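Local coordinates for protein orotidine 5'-phosphate decarboxylase (Lactobacillus acidophilus, PDB 3TFX) that probably catalyses the decarboxylation of orotidine 5'-monophosphate to UMP, the last step of de novo UMP synthesis, as a homodimeric TIM barrel, at residues Lys58-Val72 and Ile84-Met97. Residues are numbered along the deposited sequence; the frame is centred on the assembly and turned at random.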
loop_
_atom_site.group_PDB
_atom_site.type_symbol
_atom_site.label_atom_id
_atom_site.label_comp_id
_atom_site.label_asym_id
_atom_site.label_seq_id
_atom_site.Cartn_x
_atom_site.Cartn_y
_atom_site.Cartn_z
ATOM N N LYS A 58 -8.728 8.361 17.736
ATOM C CA LYS A 58 -8.120 8.917 16.538
ATOM C C LYS A 58 -7.173 7.846 15.975
ATOM O O LYS A 58 -6.387 7.254 16.720
ATOM C CB LYS A 58 -7.413 10.243 16.828
ATOM C CG LYS A 58 -8.366 11.418 17.105
ATOM C CD LYS A 58 -7.631 12.764 17.068
ATOM C CE LYS A 58 -8.191 13.794 18.078
ATOM N NZ LYS A 58 -9.572 14.300 17.775
ATOM N N ILE A 59 -7.300 7.551 14.685
ATOM C CA ILE A 59 -6.491 6.513 14.038
ATOM C C ILE A 59 -5.660 7.073 12.896
ATOM O O ILE A 59 -6.175 7.740 12.009
ATOM C CB ILE A 59 -7.349 5.277 13.536
ATOM C CG1 ILE A 59 -7.719 4.341 14.694
ATOM C CG2 ILE A 59 -6.591 4.439 12.512
ATOM C CD1 ILE A 59 -8.933 4.775 15.461
ATOM N N PHE A 60 -4.355 6.791 12.949
ATOM C CA PHE A 60 -3.458 6.962 11.819
ATOM C C PHE A 60 -3.489 5.608 11.123
ATOM O O PHE A 60 -2.886 4.648 11.593
ATOM C CB PHE A 60 -2.058 7.370 12.343
ATOM C CG PHE A 60 -0.952 7.404 11.306
ATOM C CD1 PHE A 60 -1.187 7.201 9.944
ATOM C CD2 PHE A 60 0.348 7.652 11.713
ATOM C CE1 PHE A 60 -0.129 7.235 9.021
ATOM C CE2 PHE A 60 1.405 7.693 10.803
ATOM C CZ PHE A 60 1.169 7.484 9.455
ATOM N N LEU A 61 -4.248 5.511 10.028
ATOM C CA LEU A 61 -4.282 4.278 9.245
ATOM C C LEU A 61 -3.201 4.293 8.167
ATOM O O LEU A 61 -3.332 4.962 7.131
ATOM C CB LEU A 61 -5.669 4.037 8.634
ATOM C CG LEU A 61 -5.850 2.752 7.817
ATOM C CD1 LEU A 61 -5.302 1.514 8.541
ATOM C CD2 LEU A 61 -7.302 2.570 7.500
ATOM N N ASP A 62 -2.146 3.525 8.424
ATOM C CA ASP A 62 -0.888 3.640 7.709
ATOM C C ASP A 62 -0.701 2.492 6.709
ATOM O O ASP A 62 0.012 1.513 6.983
ATOM C CB ASP A 62 0.245 3.676 8.738
ATOM C CG ASP A 62 1.626 3.871 8.116
ATOM O OD1 ASP A 62 1.747 4.095 6.884
ATOM O OD2 ASP A 62 2.600 3.794 8.888
ATOM N N LEU A 63 -1.328 2.644 5.543
ATOM C CA LEU A 63 -1.338 1.617 4.497
ATOM C C LEU A 63 -0.482 1.964 3.271
ATOM O O LEU A 63 -0.377 1.142 2.353
ATOM C CB LEU A 63 -2.781 1.363 4.059
ATOM C CG LEU A 63 -3.646 0.253 4.662
ATOM C CD1 LEU A 63 -3.170 -0.307 6.015
ATOM C CD2 LEU A 63 -5.133 0.673 4.691
ATOM N N LYS A 64 0.095 3.171 3.250
ATOM C CA LYS A 64 1.056 3.615 2.213
ATOM C C LYS A 64 0.594 3.325 0.772
ATOM O O LYS A 64 1.288 2.650 -0.001
ATOM C CB LYS A 64 2.464 3.040 2.459
ATOM C CG LYS A 64 3.011 3.288 3.872
ATOM C CD LYS A 64 4.500 2.974 3.976
ATOM C CE LYS A 64 5.044 3.297 5.392
ATOM N NZ LYS A 64 4.260 2.619 6.496
HETATM N N MSE A 65 -0.582 3.823 0.413
HETATM C CA MSE A 65 -1.154 3.470 -0.891
HETATM C C MSE A 65 -0.198 3.858 -2.003
HETATM O O MSE A 65 0.385 4.958 -1.978
HETATM C CB MSE A 65 -2.521 4.103 -1.081
HETATM C CG MSE A 65 -3.605 3.452 -0.238
HETATM SE SE MSE A 65 -5.281 4.451 -0.341
HETATM C CE MSE A 65 -4.694 6.061 0.628
ATOM N N HIS A 66 0.006 2.932 -2.937
ATOM C CA HIS A 66 0.890 3.162 -4.083
ATOM C C HIS A 66 0.375 2.410 -5.336
ATOM O O HIS A 66 0.689 1.221 -5.566
ATOM C CB HIS A 66 2.318 2.756 -3.719
ATOM C CG HIS A 66 3.347 3.148 -4.731
ATOM N ND1 HIS A 66 4.659 2.744 -4.641
ATOM C CD2 HIS A 66 3.256 3.875 -5.870
ATOM C CE1 HIS A 66 5.342 3.235 -5.659
ATOM N NE2 HIS A 66 4.512 3.925 -6.419
ATOM N N ASP A 67 -0.413 3.125 -6.135
ATOM C CA ASP A 67 -1.105 2.570 -7.291
ATOM C C ASP A 67 -1.405 3.753 -8.231
ATOM O O ASP A 67 -0.989 4.880 -7.949
ATOM C CB ASP A 67 -2.385 1.846 -6.829
ATOM C CG ASP A 67 -2.831 0.743 -7.794
ATOM O OD1 ASP A 67 -2.763 0.955 -9.013
ATOM O OD2 ASP A 67 -3.267 -0.333 -7.338
ATOM N N ILE A 68 -2.105 3.507 -9.338
ATOM C CA ILE A 68 -2.425 4.566 -10.315
ATOM C C ILE A 68 -3.423 5.575 -9.705
ATOM O O ILE A 68 -4.165 5.210 -8.807
ATOM C CB ILE A 68 -2.925 3.981 -11.686
ATOM C CG1 ILE A 68 -4.309 3.330 -11.552
ATOM C CG2 ILE A 68 -1.913 2.964 -12.236
ATOM C CD1 ILE A 68 -4.928 2.922 -12.890
ATOM N N PRO A 69 -3.415 6.848 -10.168
ATOM C CA PRO A 69 -4.243 7.873 -9.529
ATOM C C PRO A 69 -5.715 7.488 -9.317
ATOM O O PRO A 69 -6.235 7.704 -8.219
ATOM C CB PRO A 69 -4.117 9.072 -10.483
ATOM C CG PRO A 69 -2.746 8.930 -11.053
ATOM C CD PRO A 69 -2.536 7.430 -11.200
ATOM N N ASN A 70 -6.377 6.913 -10.327
ATOM C CA ASN A 70 -7.806 6.573 -10.173
ATOM C C ASN A 70 -8.075 5.540 -9.071
ATOM O O ASN A 70 -9.051 5.645 -8.343
ATOM C CB ASN A 70 -8.446 6.118 -11.495
ATOM C CG ASN A 70 -9.947 5.781 -11.340
ATOM O OD1 ASN A 70 -10.352 4.605 -11.430
ATOM N ND2 ASN A 70 -10.772 6.814 -11.081
ATOM N N THR A 71 -7.191 4.556 -8.940
ATOM C CA THR A 71 -7.369 3.499 -7.943
ATOM C C THR A 71 -7.128 4.067 -6.536
ATOM O O THR A 71 -7.847 3.737 -5.588
ATOM C CB THR A 71 -6.462 2.295 -8.243
ATOM O OG1 THR A 71 -6.730 1.820 -9.567
ATOM C CG2 THR A 71 -6.698 1.152 -7.272
ATOM N N VAL A 72 -6.140 4.946 -6.419
ATOM C CA VAL A 72 -5.821 5.570 -5.131
ATOM C C VAL A 72 -6.935 6.529 -4.731
ATOM O O VAL A 72 -7.294 6.616 -3.552
ATOM C CB VAL A 72 -4.430 6.258 -5.147
ATOM C CG1 VAL A 72 -4.116 6.922 -3.791
ATOM C CG2 VAL A 72 -3.354 5.222 -5.498
ATOM N N ILE A 84 -11.023 7.902 9.929
ATOM C CA ILE A 84 -9.620 7.993 10.371
ATOM C C ILE A 84 -9.116 9.449 10.325
ATOM O O ILE A 84 -9.823 10.337 9.821
ATOM C CB ILE A 84 -8.646 6.943 9.680
ATOM C CG1 ILE A 84 -8.144 7.344 8.280
ATOM C CG2 ILE A 84 -9.222 5.515 9.713
ATOM C CD1 ILE A 84 -9.166 7.561 7.236
ATOM N N THR A 85 -7.931 9.690 10.893
ATOM C CA THR A 85 -7.409 11.041 11.063
ATOM C C THR A 85 -6.194 11.309 10.147
ATOM O O THR A 85 -6.118 12.361 9.513
ATOM C CB THR A 85 -7.051 11.308 12.554
ATOM O OG1 THR A 85 -8.092 10.789 13.402
ATOM C CG2 THR A 85 -6.886 12.814 12.830
ATOM N N PHE A 86 -5.254 10.360 10.097
ATOM C CA PHE A 86 -4.077 10.441 9.224
ATOM C C PHE A 86 -4.034 9.178 8.391
ATOM O O PHE A 86 -4.379 8.099 8.881
ATOM C CB PHE A 86 -2.741 10.459 10.010
ATOM C CG PHE A 86 -2.471 11.714 10.825
ATOM C CD1 PHE A 86 -3.295 12.836 10.767
ATOM C CD2 PHE A 86 -1.330 11.775 11.619
ATOM C CE1 PHE A 86 -3.003 13.982 11.539
ATOM C CE2 PHE A 86 -1.034 12.897 12.372
ATOM C CZ PHE A 86 -1.874 14.001 12.338
ATOM N N THR A 87 -3.560 9.304 7.154
ATOM C CA THR A 87 -3.290 8.157 6.305
ATOM C C THR A 87 -2.105 8.457 5.368
ATOM O O THR A 87 -1.815 9.621 5.095
ATOM C CB THR A 87 -4.571 7.746 5.536
ATOM O OG1 THR A 87 -4.572 6.333 5.339
ATOM C CG2 THR A 87 -4.686 8.436 4.218
ATOM N N THR A 88 -1.434 7.416 4.883
ATOM C CA THR A 88 -0.238 7.558 4.040
ATOM C C THR A 88 -0.381 7.126 2.570
ATOM O O THR A 88 -1.171 6.236 2.235
ATOM C CB THR A 88 0.955 6.761 4.635
ATOM O OG1 THR A 88 0.484 5.490 5.096
ATOM C CG2 THR A 88 1.590 7.512 5.772
ATOM N N VAL A 89 0.408 7.779 1.714
ATOM C CA VAL A 89 0.657 7.375 0.317
ATOM C C VAL A 89 2.150 7.479 0.010
ATOM O O VAL A 89 2.882 8.224 0.679
ATOM C CB VAL A 89 -0.123 8.247 -0.738
ATOM C CG1 VAL A 89 -1.631 8.054 -0.628
ATOM C CG2 VAL A 89 0.242 9.732 -0.623
ATOM N N HIS A 90 2.595 6.748 -1.010
ATOM C CA HIS A 90 3.952 6.887 -1.539
ATOM C C HIS A 90 4.099 8.072 -2.489
ATOM O O HIS A 90 3.388 8.150 -3.505
ATOM C CB HIS A 90 4.386 5.588 -2.233
ATOM C CG HIS A 90 4.983 4.589 -1.292
ATOM N ND1 HIS A 90 6.301 4.642 -0.894
ATOM C CD2 HIS A 90 4.434 3.540 -0.639
ATOM C CE1 HIS A 90 6.541 3.657 -0.046
ATOM N NE2 HIS A 90 5.425 2.974 0.122
ATOM N N ALA A 91 5.003 9.001 -2.153
ATOM C CA ALA A 91 5.367 10.099 -3.056
ATOM C C ALA A 91 5.983 9.557 -4.351
ATOM O O ALA A 91 5.827 10.155 -5.408
ATOM C CB ALA A 91 6.348 11.071 -2.388
ATOM N N LEU A 92 6.672 8.423 -4.253
ATOM C CA LEU A 92 7.178 7.708 -5.427
ATOM C C LEU A 92 6.091 7.392 -6.474
ATOM O O LEU A 92 6.399 7.216 -7.654
ATOM C CB LEU A 92 7.906 6.427 -4.999
ATOM C CG LEU A 92 9.283 6.597 -4.349
ATOM C CD1 LEU A 92 9.855 5.229 -3.941
ATOM C CD2 LEU A 92 10.250 7.324 -5.271
ATOM N N GLY A 93 4.830 7.342 -6.031
ATOM C CA GLY A 93 3.682 7.182 -6.931
ATOM C C GLY A 93 3.401 8.388 -7.816
ATOM O O GLY A 93 2.598 8.305 -8.760
ATOM N N GLY A 94 4.040 9.516 -7.500
ATOM C CA GLY A 94 3.957 10.689 -8.347
ATOM C C GLY A 94 2.906 11.720 -7.971
ATOM O O GLY A 94 1.991 11.467 -7.162
ATOM N N SER A 95 3.053 12.884 -8.594
ATOM C CA SER A 95 2.257 14.073 -8.328
ATOM C C SER A 95 0.742 13.904 -8.466
ATOM O O SER A 95 -0.027 14.327 -7.585
ATOM C CB SER A 95 2.703 15.183 -9.281
ATOM O OG SER A 95 2.011 16.356 -8.955
ATOM N N GLN A 96 0.308 13.326 -9.587
ATOM C CA GLN A 96 -1.122 13.156 -9.836
ATOM C C GLN A 96 -1.777 12.187 -8.847
ATOM O O GLN A 96 -2.921 12.393 -8.416
ATOM C CB GLN A 96 -1.407 12.733 -11.287
ATOM C CG GLN A 96 -2.916 12.584 -11.568
ATOM C CD GLN A 96 -3.694 13.887 -11.362
ATOM O OE1 GLN A 96 -3.323 14.931 -11.913
ATOM N NE2 GLN A 96 -4.775 13.831 -10.568
HETATM N N MSE A 97 -1.042 11.141 -8.488
HETATM C CA MSE A 97 -1.541 10.154 -7.536
HETATM C C MSE A 97 -1.789 10.789 -6.163
HETATM O O MSE A 97 -2.775 10.482 -5.484
HETATM C CB MSE A 97 -0.558 8.990 -7.420
HETATM C CG MSE A 97 -1.166 7.766 -6.781
HETATM SE SE MSE A 97 0.142 6.797 -5.703
HETATM C CE MSE A 97 0.406 8.128 -4.290
HETATM O O HOH W 1 -9.851 8.757 13.950
HETATM O O HOH W 2 -2.807 4.627 3.829
HETATM O O HOH W 3 5.639 4.360 -8.942
HETATM O O HOH W 4 0.834 6.382 -9.578
#
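His90 CB lies over one face of the His66 imidazole, a CH-pi contact 3.9 Å from the ring centroid, while the two histidine rings are inclined at 33°. With CG of His66 anti to the backbone N (chi1 -171°), the ring's far end reaches Gly93, NE2 coming 3.4 Å from Gly93 CA. Replacing His66 with an alanine would probably leave His90 CB without the ring face it packs against, open a gap beside Gly93 and deprive His66 of the second subunit of its ND1 partner. The Phe60 ring takes Thr88 CG2 at its edge, and Phe60 CD1 packs on Phe86 CB. Strands 58-65 and 86-90 are a worked example of neighbouring parallel strands in a TIM barrel, joined through helix 69-80 in a beta-alpha-beta unit. Leu61 N donates to Phe86 O, Met65 N to Thr88 O and His90 N to Met65 O; around Leu61-Lys64 two threonine hydroxyls join in. Thr87 OG1 donates to Leu61 O at 2.6 Å, in the carbonyl plane. OG1 of Thr88 sits between its own backbone N and carbonyl carbon (chi1 42°), which turns it to the other strand, where it accepts from Lys64 N and donates to Asp62 OD1. Lys64 NZ, the predicted proton donor's amine, forms a salt bridge to Asp62 OD1 at 2.9 Å from the opposite face of the carboxylate plane; Lys35 NZ forms another with Asp62 OD2, and Asp67 of the second subunit also pairs with Lys64. Residues Asp62 to Thr71 are predicted to line the substrate site, at the C-terminal end of the barrel strands as in other TIM barrels. Further on, the selenomethionine Met97 lays CG 3.6 Å from Val72 CG2.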